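Long-range contact in succinate-acetate/proton symporter SatP (Escherichia coli K-12, PDB 5ZUG), which probably carries acetate and succinate across the bacterial membrane, forming a hexameric channel of the GPR1/FUN34/yaaH family: residues A[97-105]-A[141-149]. Sequence-based numbering, arbitrary orientation.
Sequences NAQFLGVYL and AIGNIAGNA
G102 faces N144, I145 and A141 where the start of helix 98-117 meets the end of helix 124-146. The two short helical segments run antiparallel, at 162°, with their axes 7.5 Å apart at the nearest point. G102 has no side chain, and its backbone lies directly against the other helix, with G102 CA 3.9 Å from A141 CA.

N144 is the knob of the contact. Its side chain sits in a hole formed by A98, L101, G102 and L105, with N144 CB 4.0 Å from G102 CA. The amide meets leucine methyls: OD1 is near CD2 of L101, and ND2 is near CD1 of L105. ND2 also gives a hydrogen bond to L140 O, one turn back in its own helix. A98 CB packs on the N144 carbonyl oxygen.

I145 lies along the surface of the other helix. Its CG1 is anti to the carbonyl carbon (chi1 -70°) and the chain runs on extended, which carries CD1 past G102 to V103. There I145 CD1 is 4.1 Å from V103 CG2. The other branch, CG2, meets CG of Q99.

Q99 makes the one hydrogen bond between the segments. Its chain is extended beyond CG, and NE2 donates to I145 O at 3.3 Å. The bond is nearly straight (167°), and the acceptor lies close to the plane of the Q99 amide. I145 O belongs to the last turn of its helix.

Behind this face, F100 stacks on F34 of a neighbouring subunit, and V103 also packs on L28 of that subunit. The arrangement is a close antiparallel helix pair with knob-into-hole packing around a glycine, within the helical bundle of each subunit of the SatP hexamer.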
loop_
_atom_site.group_PDB
_atom_site.type_symbol
_atom_site.label_atom_id
_atom_site.label_comp_id
_atom_site.label_asym_id
_atom_site.label_seq_id
_atom_site.Cartn_x
_atom_site.Cartn_y
_atom_site.Cartn_z
ATOM N N ASN A 97 -23.987 11.052 16.262
ATOM C CA ASN A 97 -25.193 11.699 16.655
ATOM C C ASN A 97 -25.827 11.429 15.377
ATOM O O ASN A 97 -25.149 11.026 14.501
ATOM C CB ASN A 97 -24.966 13.185 16.772
ATOM C CG ASN A 97 -26.101 13.904 17.455
ATOM O OD1 ASN A 97 -26.779 13.350 18.322
ATOM N ND2 ASN A 97 -26.310 15.135 17.081
ATOM N N ALA A 98 -27.105 11.683 15.241
ATOM C CA ALA A 98 -27.769 11.413 13.998
ATOM C C ALA A 98 -27.778 12.623 13.166
ATOM O O ALA A 98 -27.333 12.666 12.038
ATOM C CB ALA A 98 -29.175 11.011 14.276
ATOM N N GLN A 99 -28.315 13.646 13.737
ATOM C CA GLN A 99 -28.381 14.885 12.967
ATOM C C GLN A 99 -27.050 15.200 12.305
ATOM O O GLN A 99 -27.023 15.630 11.143
ATOM C CB GLN A 99 -28.872 16.049 13.828
ATOM C CG GLN A 99 -30.350 15.920 14.180
ATOM C CD GLN A 99 -30.814 16.917 15.209
ATOM O OE1 GLN A 99 -30.017 17.447 15.982
ATOM N NE2 GLN A 99 -32.109 17.234 15.181
ATOM N N PHE A 100 -25.934 14.958 13.001
ATOM C CA PHE A 100 -24.648 15.151 12.346
ATOM C C PHE A 100 -24.557 14.157 11.193
ATOM O O PHE A 100 -24.149 14.519 10.085
ATOM C CB PHE A 100 -23.503 15.052 13.354
ATOM C CG PHE A 100 -22.294 15.882 12.983
ATOM C CD1 PHE A 100 -22.335 16.740 11.887
ATOM C CD2 PHE A 100 -21.138 15.839 13.754
ATOM C CE1 PHE A 100 -21.237 17.526 11.548
ATOM C CE2 PHE A 100 -20.037 16.615 13.427
ATOM C CZ PHE A 100 -20.086 17.465 12.324
ATOM N N LEU A 101 -24.950 12.897 11.435
ATOM C CA LEU A 101 -25.043 11.938 10.334
ATOM C C LEU A 101 -25.936 12.468 9.211
ATOM O O LEU A 101 -25.609 12.321 8.025
ATOM C CB LEU A 101 -25.572 10.591 10.823
ATOM C CG LEU A 101 -25.345 9.459 9.817
ATOM C CD1 LEU A 101 -23.898 9.015 9.928
ATOM C CD2 LEU A 101 -26.279 8.283 10.000
ATOM N N GLY A 102 -27.068 13.081 9.562
ATOM C CA GLY A 102 -27.919 13.671 8.544
ATOM C C GLY A 102 -27.249 14.810 7.797
ATOM O O GLY A 102 -27.476 15.002 6.598
ATOM N N VAL A 103 -26.487 15.636 8.512
ATOM C CA VAL A 103 -25.794 16.739 7.853
ATOM C C VAL A 103 -24.669 16.194 6.974
ATOM O O VAL A 103 -24.394 16.705 5.880
ATOM C CB VAL A 103 -25.284 17.741 8.908
ATOM C CG1 VAL A 103 -24.514 18.862 8.244
ATOM C CG2 VAL A 103 -26.448 18.276 9.742
ATOM N N TYR A 104 -24.000 15.151 7.460
ATOM C CA TYR A 104 -22.976 14.449 6.697
ATOM C C TYR A 104 -23.555 13.857 5.415
ATOM O O TYR A 104 -23.042 14.119 4.318
ATOM C CB TYR A 104 -22.357 13.397 7.614
ATOM C CG TYR A 104 -21.745 12.164 7.008
ATOM C CD1 TYR A 104 -22.506 11.018 6.828
ATOM C CD2 TYR A 104 -20.401 12.111 6.677
ATOM C CE1 TYR A 104 -21.954 9.862 6.318
ATOM C CE2 TYR A 104 -19.845 10.957 6.166
ATOM C CZ TYR A 104 -20.623 9.834 5.995
ATOM O OH TYR A 104 -20.073 8.674 5.500
ATOM N N LEU A 105 -24.619 13.049 5.532
ATOM C CA LEU A 105 -25.308 12.564 4.332
ATOM C C LEU A 105 -25.916 13.711 3.518
ATOM O O LEU A 105 -26.109 13.578 2.303
ATOM C CB LEU A 105 -26.394 11.547 4.682
ATOM C CG LEU A 105 -25.926 10.235 5.295
ATOM C CD1 LEU A 105 -27.082 9.553 6.023
ATOM C CD2 LEU A 105 -25.331 9.355 4.231
ATOM N N ALA A 141 -30.896 12.235 4.817
ATOM C CA ALA A 141 -30.524 13.395 5.616
ATOM C C ALA A 141 -31.725 13.905 6.409
ATOM O O ALA A 141 -31.605 14.219 7.601
ATOM C CB ALA A 141 -29.943 14.490 4.717
ATOM N N ILE A 142 -32.900 13.957 5.769
ATOM C CA ILE A 142 -34.127 14.392 6.448
ATOM C C ILE A 142 -34.552 13.389 7.525
ATOM O O ILE A 142 -34.733 13.741 8.698
ATOM C CB ILE A 142 -35.260 14.610 5.428
ATOM C CG1 ILE A 142 -34.937 15.774 4.485
ATOM C CG2 ILE A 142 -36.573 14.802 6.154
ATOM C CD1 ILE A 142 -34.770 17.083 5.209
ATOM N N GLY A 143 -34.745 12.126 7.131
ATOM C CA GLY A 143 -35.160 11.078 8.048
ATOM C C GLY A 143 -34.245 10.900 9.235
ATOM O O GLY A 143 -34.667 10.344 10.253
ATOM N N ASN A 144 -32.992 11.334 9.127
ATOM C CA ASN A 144 -32.052 11.244 10.242
ATOM C C ASN A 144 -32.055 12.495 11.105
ATOM O O ASN A 144 -31.914 12.396 12.330
ATOM C CB ASN A 144 -30.641 10.988 9.710
ATOM C CG ASN A 144 -30.322 9.521 9.593
ATOM O OD1 ASN A 144 -29.968 8.874 10.582
ATOM N ND2 ASN A 144 -30.522 8.963 8.402
ATOM N N ILE A 145 -32.216 13.670 10.482
ATOM C CA ILE A 145 -32.347 14.913 11.241
ATOM C C ILE A 145 -33.709 14.981 11.934
ATOM O O ILE A 145 -33.797 15.344 13.114
ATOM C CB ILE A 145 -32.075 16.136 10.335
ATOM C CG1 ILE A 145 -30.587 16.209 9.950
ATOM C CG2 ILE A 145 -32.518 17.439 10.993
ATOM C CD1 ILE A 145 -30.282 17.128 8.772
ATOM N N ALA A 146 -34.775 14.548 11.249
ATOM C CA ALA A 146 -36.131 14.629 11.794
ATOM C C ALA A 146 -36.478 13.462 12.726
ATOM O O ALA A 146 -37.313 13.616 13.623
ATOM C CB ALA A 146 -37.146 14.692 10.649
ATOM N N GLY A 147 -35.883 12.299 12.525
ATOM C CA GLY A 147 -36.178 11.136 13.337
ATOM C C GLY A 147 -37.247 10.236 12.761
ATOM O O GLY A 147 -37.733 9.344 13.469
ATOM N N ASN A 148 -37.618 10.431 11.496
ATOM C CA ASN A 148 -38.646 9.613 10.862
ATOM C C ASN A 148 -38.068 8.274 10.429
ATOM O O ASN A 148 -37.366 8.185 9.414
ATOM C CB ASN A 148 -39.254 10.332 9.662
ATOM C CG ASN A 148 -40.075 11.521 10.052
ATOM O OD1 ASN A 148 -40.853 11.451 10.999
ATOM N ND2 ASN A 148 -39.884 12.640 9.355
ATOM N N ALA A 149 -38.414 7.217 11.158
ATOM C CA ALA A 149 -38.154 5.899 10.614
ATOM C C ALA A 149 -38.877 5.739 9.289
ATOM O O ALA A 149 -38.424 4.980 8.424
ATOM C CB ALA A 149 -38.588 4.811 11.587
#